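Local coordinates for mandelate racemase/muconate lactonizing protein (PDB 3VC5), which probably catalyses the magnesium-dependent dehydration of D-glucarate to 5-dehydro-4-deoxy-D-glucarate, as a member of the mandelate racemase/muconate lactonizing enzyme family, at residues Pro235-Ser249 and Leu256-Pro268. Numbering follows the deposited sequence.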
loop_
_atom_site.group_PDB
_atom_site.type_symbol
_atom_site.label_atom_id
_atom_site.label_comp_id
_atom_site.label_asym_id
_atom_site.label_seq_id
_atom_site.Cartn_x
_atom_site.Cartn_y
_atom_site.Cartn_z
ATOM N N PRO A 235 -24.361 10.980 -12.132
ATOM C CA PRO A 235 -23.526 10.058 -12.897
ATOM C C PRO A 235 -24.228 8.709 -13.057
ATOM O O PRO A 235 -24.888 8.239 -12.117
ATOM C CB PRO A 235 -22.269 9.924 -12.027
ATOM C CG PRO A 235 -22.226 11.211 -11.227
ATOM C CD PRO A 235 -23.659 11.553 -10.970
ATOM N N LEU A 236 -24.078 8.095 -14.232
ATOM C CA LEU A 236 -24.740 6.828 -14.553
ATOM C C LEU A 236 -23.733 5.768 -14.926
ATOM O O LEU A 236 -22.751 6.074 -15.604
ATOM C CB LEU A 236 -25.687 6.998 -15.745
ATOM C CG LEU A 236 -26.801 8.034 -15.609
ATOM C CD1 LEU A 236 -27.670 8.031 -16.860
ATOM C CD2 LEU A 236 -27.634 7.772 -14.378
ATOM N N ARG A 237 -23.974 4.524 -14.499
ATOM C CA ARG A 237 -23.095 3.405 -14.872
ATOM C C ARG A 237 -23.965 2.291 -15.393
ATOM O O ARG A 237 -25.101 2.176 -14.980
ATOM C CB ARG A 237 -22.353 2.876 -13.632
ATOM C CG ARG A 237 -21.598 3.938 -12.836
ATOM C CD ARG A 237 -21.545 3.539 -11.333
ATOM N NE ARG A 237 -20.717 4.466 -10.607
ATOM C CZ ARG A 237 -20.331 4.318 -9.347
ATOM N NH1 ARG A 237 -19.528 5.240 -8.822
ATOM N NH2 ARG A 237 -20.755 3.274 -8.614
ATOM N N LEU A 238 -23.419 1.453 -16.280
ATOM C CA LEU A 238 -24.130 0.294 -16.798
ATOM C C LEU A 238 -23.202 -0.901 -16.672
ATOM O O LEU A 238 -22.027 -0.799 -17.051
ATOM C CB LEU A 238 -24.519 0.503 -18.267
ATOM C CG LEU A 238 -25.198 -0.672 -19.003
ATOM C CD1 LEU A 238 -26.494 -1.109 -18.331
ATOM C CD2 LEU A 238 -25.461 -0.295 -20.474
ATOM N N ASP A 239 -23.727 -2.022 -16.157
ATOM C CA ASP A 239 -22.896 -3.175 -15.786
ATOM C C ASP A 239 -23.451 -4.496 -16.354
ATOM O O ASP A 239 -24.223 -5.180 -15.689
ATOM C CB ASP A 239 -22.817 -3.252 -14.249
ATOM C CG ASP A 239 -22.016 -4.434 -13.763
ATOM O OD1 ASP A 239 -21.245 -5.043 -14.556
ATOM O OD2 ASP A 239 -22.161 -4.759 -12.567
ATOM N N PRO A 240 -23.043 -4.872 -17.585
ATOM C CA PRO A 240 -23.547 -6.119 -18.162
ATOM C C PRO A 240 -22.837 -7.420 -17.708
ATOM O O PRO A 240 -23.183 -8.494 -18.198
ATOM C CB PRO A 240 -23.367 -5.917 -19.681
ATOM C CG PRO A 240 -22.970 -4.501 -19.868
ATOM C CD PRO A 240 -22.361 -4.039 -18.592
ATOM N N ASN A 241 -21.877 -7.334 -16.780
ATOM C CA ASN A 241 -21.149 -8.517 -16.312
ATOM C C ASN A 241 -20.671 -9.426 -17.458
ATOM O O ASN A 241 -20.851 -10.651 -17.410
ATOM C CB ASN A 241 -21.955 -9.324 -15.284
ATOM C CG ASN A 241 -22.002 -8.662 -13.931
ATOM O OD1 ASN A 241 -23.066 -8.184 -13.501
ATOM N ND2 ASN A 241 -20.855 -8.635 -13.224
ATOM N N ALA A 242 -20.083 -8.798 -18.472
ATOM C CA ALA A 242 -19.407 -9.495 -19.576
ATOM C C ALA A 242 -20.368 -10.211 -20.537
ATOM O O ALA A 242 -19.977 -11.153 -21.238
ATOM C CB ALA A 242 -18.350 -10.462 -19.037
ATOM N N ALA A 243 -21.628 -9.785 -20.547
ATOM C CA ALA A 243 -22.646 -10.404 -21.410
ATOM C C ALA A 243 -22.508 -10.077 -22.903
ATOM O O ALA A 243 -23.223 -10.660 -23.708
ATOM C CB ALA A 243 -24.061 -10.037 -20.925
ATOM N N TRP A 244 -21.609 -9.163 -23.277
ATOM C CA TRP A 244 -21.577 -8.684 -24.670
ATOM C C TRP A 244 -20.300 -9.090 -25.395
ATOM O O TRP A 244 -19.245 -9.263 -24.759
ATOM C CB TRP A 244 -21.709 -7.160 -24.766
ATOM C CG TRP A 244 -22.932 -6.587 -24.092
ATOM C CD1 TRP A 244 -24.094 -7.246 -23.783
ATOM C CD2 TRP A 244 -23.112 -5.231 -23.662
ATOM N NE1 TRP A 244 -24.980 -6.380 -23.158
ATOM C CE2 TRP A 244 -24.408 -5.134 -23.095
ATOM C CE3 TRP A 244 -22.311 -4.088 -23.707
ATOM C CZ2 TRP A 244 -24.914 -3.929 -22.582
ATOM C CZ3 TRP A 244 -22.820 -2.890 -23.189
ATOM C CH2 TRP A 244 -24.107 -2.827 -22.638
ATOM N N THR A 245 -20.393 -9.184 -26.721
ATOM C CA THR A 245 -19.227 -9.339 -27.568
ATOM C C THR A 245 -18.483 -8.014 -27.632
ATOM O O THR A 245 -19.003 -6.962 -27.228
ATOM C CB THR A 245 -19.637 -9.710 -29.004
ATOM O OG1 THR A 245 -20.400 -8.638 -29.566
ATOM C CG2 THR A 245 -20.462 -10.981 -29.016
ATOM N N VAL A 246 -17.269 -8.048 -28.160
ATOM C CA VAL A 246 -16.509 -6.828 -28.349
ATOM C C VAL A 246 -17.246 -5.851 -29.294
ATOM O O VAL A 246 -17.396 -4.648 -28.987
ATOM C CB VAL A 246 -15.101 -7.176 -28.900
ATOM C CG1 VAL A 246 -14.394 -5.937 -29.423
ATOM C CG2 VAL A 246 -14.270 -7.860 -27.785
ATOM N N GLU A 247 -17.718 -6.369 -30.414
ATOM C CA GLU A 247 -18.424 -5.579 -31.411
ATOM C C GLU A 247 -19.627 -4.875 -30.808
ATOM O O GLU A 247 -19.779 -3.713 -30.961
ATOM C CB GLU A 247 -18.833 -6.471 -32.594
ATOM C CG GLU A 247 -19.012 -5.715 -33.925
ATOM C CD GLU A 247 -19.774 -6.476 -35.054
ATOM O OE1 GLU A 247 -20.583 -5.846 -35.750
ATOM O OE2 GLU A 247 -19.558 -7.678 -35.261
ATOM N N THR A 248 -20.454 -5.609 -30.093
ATOM C CA THR A 248 -21.631 -5.028 -29.444
ATOM C C THR A 248 -21.261 -3.984 -28.408
ATOM O O THR A 248 -21.917 -2.931 -28.302
ATOM C CB THR A 248 -22.505 -6.148 -28.851
ATOM O OG1 THR A 248 -23.060 -6.896 -29.941
ATOM C CG2 THR A 248 -23.624 -5.601 -27.982
ATOM N N SER A 249 -20.232 -4.288 -27.620
ATOM C CA SER A 249 -19.792 -3.359 -26.597
ATOM C C SER A 249 -19.401 -2.018 -27.187
ATOM O O SER A 249 -19.686 -0.970 -26.602
ATOM C CB SER A 249 -18.601 -3.913 -25.810
ATOM O OG SER A 249 -18.968 -5.129 -25.187
ATOM N N LEU A 256 -23.705 5.559 -26.219
ATOM C CA LEU A 256 -23.879 6.214 -24.916
ATOM C C LEU A 256 -22.818 7.309 -24.643
ATOM O O LEU A 256 -22.550 7.667 -23.486
ATOM C CB LEU A 256 -23.900 5.162 -23.794
ATOM C CG LEU A 256 -25.110 4.231 -23.891
ATOM C CD1 LEU A 256 -25.002 3.169 -22.820
ATOM C CD2 LEU A 256 -26.422 5.020 -23.746
ATOM N N ASP A 257 -22.221 7.846 -25.707
ATOM C CA ASP A 257 -21.184 8.868 -25.586
ATOM C C ASP A 257 -21.718 10.013 -24.725
ATOM O O ASP A 257 -22.801 10.514 -24.985
ATOM C CB ASP A 257 -20.813 9.398 -26.986
ATOM C CG ASP A 257 -19.588 10.318 -26.984
ATOM O OD1 ASP A 257 -19.121 10.767 -25.912
ATOM O OD2 ASP A 257 -19.085 10.606 -28.086
ATOM N N GLY A 258 -20.959 10.412 -23.702
ATOM C CA GLY A 258 -21.329 11.546 -22.862
ATOM C C GLY A 258 -22.409 11.249 -21.829
ATOM O O GLY A 258 -22.849 12.152 -21.116
ATOM N N VAL A 259 -22.835 9.989 -21.735
ATOM C CA VAL A 259 -23.917 9.609 -20.811
ATOM C C VAL A 259 -23.425 8.829 -19.578
ATOM O O VAL A 259 -23.984 8.985 -18.487
ATOM C CB VAL A 259 -25.047 8.826 -21.542
ATOM C CG1 VAL A 259 -26.211 8.553 -20.609
ATOM C CG2 VAL A 259 -25.534 9.592 -22.770
ATOM N N LEU A 260 -22.391 8.000 -19.737
ATOM C CA LEU A 260 -21.899 7.134 -18.631
ATOM C C LEU A 260 -20.648 7.672 -17.912
ATOM O O LEU A 260 -19.698 8.128 -18.559
ATOM C CB LEU A 260 -21.606 5.714 -19.156
ATOM C CG LEU A 260 -22.776 4.908 -19.734
ATOM C CD1 LEU A 260 -22.280 3.594 -20.324
ATOM C CD2 LEU A 260 -23.914 4.658 -18.714
ATOM N N GLU A 261 -20.652 7.606 -16.582
ATOM C CA GLU A 261 -19.463 7.820 -15.754
ATOM C C GLU A 261 -18.429 6.765 -16.181
ATOM O O GLU A 261 -17.238 7.061 -16.345
ATOM C CB GLU A 261 -19.827 7.656 -14.264
ATOM C CG GLU A 261 -18.673 7.842 -13.291
ATOM C CD GLU A 261 -19.071 7.583 -11.844
ATOM O OE1 GLU A 261 -20.115 6.924 -11.604
ATOM O OE2 GLU A 261 -18.338 8.048 -10.930
ATOM N N TYR A 262 -18.902 5.527 -16.351
ATOM C CA TYR A 262 -18.081 4.424 -16.860
ATOM C C TYR A 262 -18.959 3.262 -17.335
ATOM O O TYR A 262 -20.137 3.150 -16.935
ATOM C CB TYR A 262 -16.997 3.965 -15.849
ATOM C CG TYR A 262 -17.404 3.547 -14.444
ATOM C CD1 TYR A 262 -17.015 4.322 -13.336
ATOM C CD2 TYR A 262 -18.124 2.362 -14.201
ATOM C CE1 TYR A 262 -17.329 3.941 -12.055
ATOM C CE2 TYR A 262 -18.465 1.980 -12.885
ATOM C CZ TYR A 262 -18.041 2.777 -11.825
ATOM O OH TYR A 262 -18.331 2.442 -10.515
ATOM N N LEU A 263 -18.403 2.424 -18.212
ATOM C CA LEU A 263 -19.092 1.233 -18.698
ATOM C C LEU A 263 -18.381 0.041 -18.024
ATOM O O LEU A 263 -17.198 -0.184 -18.236
ATOM C CB LEU A 263 -19.020 1.156 -20.243
ATOM C CG LEU A 263 -19.582 -0.088 -20.937
ATOM C CD1 LEU A 263 -21.068 -0.301 -20.554
ATOM C CD2 LEU A 263 -19.404 -0.005 -22.484
ATOM N N GLU A 264 -19.109 -0.719 -17.222
ATOM C CA GLU A 264 -18.500 -1.707 -16.335
ATOM C C GLU A 264 -18.616 -3.105 -16.934
ATOM O O GLU A 264 -19.721 -3.570 -17.220
ATOM C CB GLU A 264 -19.261 -1.654 -15.008
ATOM C CG GLU A 264 -18.699 -2.501 -13.922
ATOM C CD GLU A 264 -19.451 -2.268 -12.623
ATOM O OE1 GLU A 264 -19.806 -1.113 -12.345
ATOM O OE2 GLU A 264 -19.677 -3.232 -11.887
ATOM N N ASP A 265 -17.477 -3.768 -17.169
ATOM C CA ASP A 265 -17.495 -5.153 -17.680
ATOM C C ASP A 265 -18.445 -5.418 -18.840
ATOM O O ASP A 265 -19.301 -6.299 -18.771
ATOM C CB ASP A 265 -17.804 -6.116 -16.535
ATOM C CG ASP A 265 -16.619 -6.237 -15.595
ATOM O OD1 ASP A 265 -15.471 -6.381 -16.128
ATOM O OD2 ASP A 265 -16.815 -6.140 -14.363
ATOM N N PRO A 266 -18.288 -4.658 -19.938
ATOM C CA PRO A 266 -19.165 -4.994 -21.073
ATOM C C PRO A 266 -18.882 -6.392 -21.683
ATOM O O PRO A 266 -19.798 -7.046 -22.178
ATOM C CB PRO A 266 -18.852 -3.882 -22.086
ATOM C CG PRO A 266 -17.508 -3.371 -21.692
ATOM C CD PRO A 266 -17.456 -3.472 -20.202
ATOM N N THR A 267 -17.636 -6.852 -21.635
ATOM C CA THR A 267 -17.244 -8.011 -22.423
ATOM C C THR A 267 -16.222 -8.832 -21.621
ATOM O O THR A 267 -15.523 -8.277 -20.759
ATOM C CB THR A 267 -16.637 -7.519 -23.779
ATOM O OG1 THR A 267 -16.636 -8.568 -24.768
ATOM C CG2 THR A 267 -15.210 -6.987 -23.586
ATOM N N PRO A 268 -16.106 -10.139 -21.906
ATOM C CA PRO A 268 -15.223 -10.934 -21.053
ATOM C C PRO A 268 -13.757 -10.840 -21.404
ATOM O O PRO A 268 -13.392 -10.767 -22.593
ATOM C CB PRO A 268 -15.682 -12.385 -21.282
ATOM C CG PRO A 268 -16.551 -12.350 -22.470
ATOM C CD PRO A 268 -16.992 -10.969 -22.746
HETATM O O HOH W 1 -22.928 9.936 -16.219
HETATM O O HOH W 2 -19.170 -5.891 -13.182
#
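R237 and E261 form a salt bridge side by side: NE of R237 lies 2.7 Å from OE1 of E261, in the guanidinium plane but above that of the carboxylate. Y262 crosses the same arginine, its OH 2.9 Å above the guanidinium plane and its ring face against CG in a CH-pi contact; D365 takes NH2, and S336 bonds the tyrosine hydroxyl. Backbone bonds run from E261 N to L236 O, E264 N to L238 O (2.9 Å), A242 N to D265 O and W244 N to P266 O, while a chi1 of -161° swings T267 OG1 away from its own N and lets it donate to W244 O (2.7 Å). This is a parallel beta-alpha-beta unit of the family's C-terminal barrel, helix 246-255 linking strands 236-239 and 262-264. At the strand ends the magnesium ligands D239 and E264 converge, OD2 to OE2 3.0 Å, a like-charge pair probably eased by salt bridges from K211 to D239 and K209 to E264; no metal is bound here. Water 2 reaches D239 OD1 and D265 OD2, both at 2.6 Å. On the helix side L238 meets L256, L260 and L263; in the loops after the strands W244 CE3 rests 3.8 Å from P266 CB.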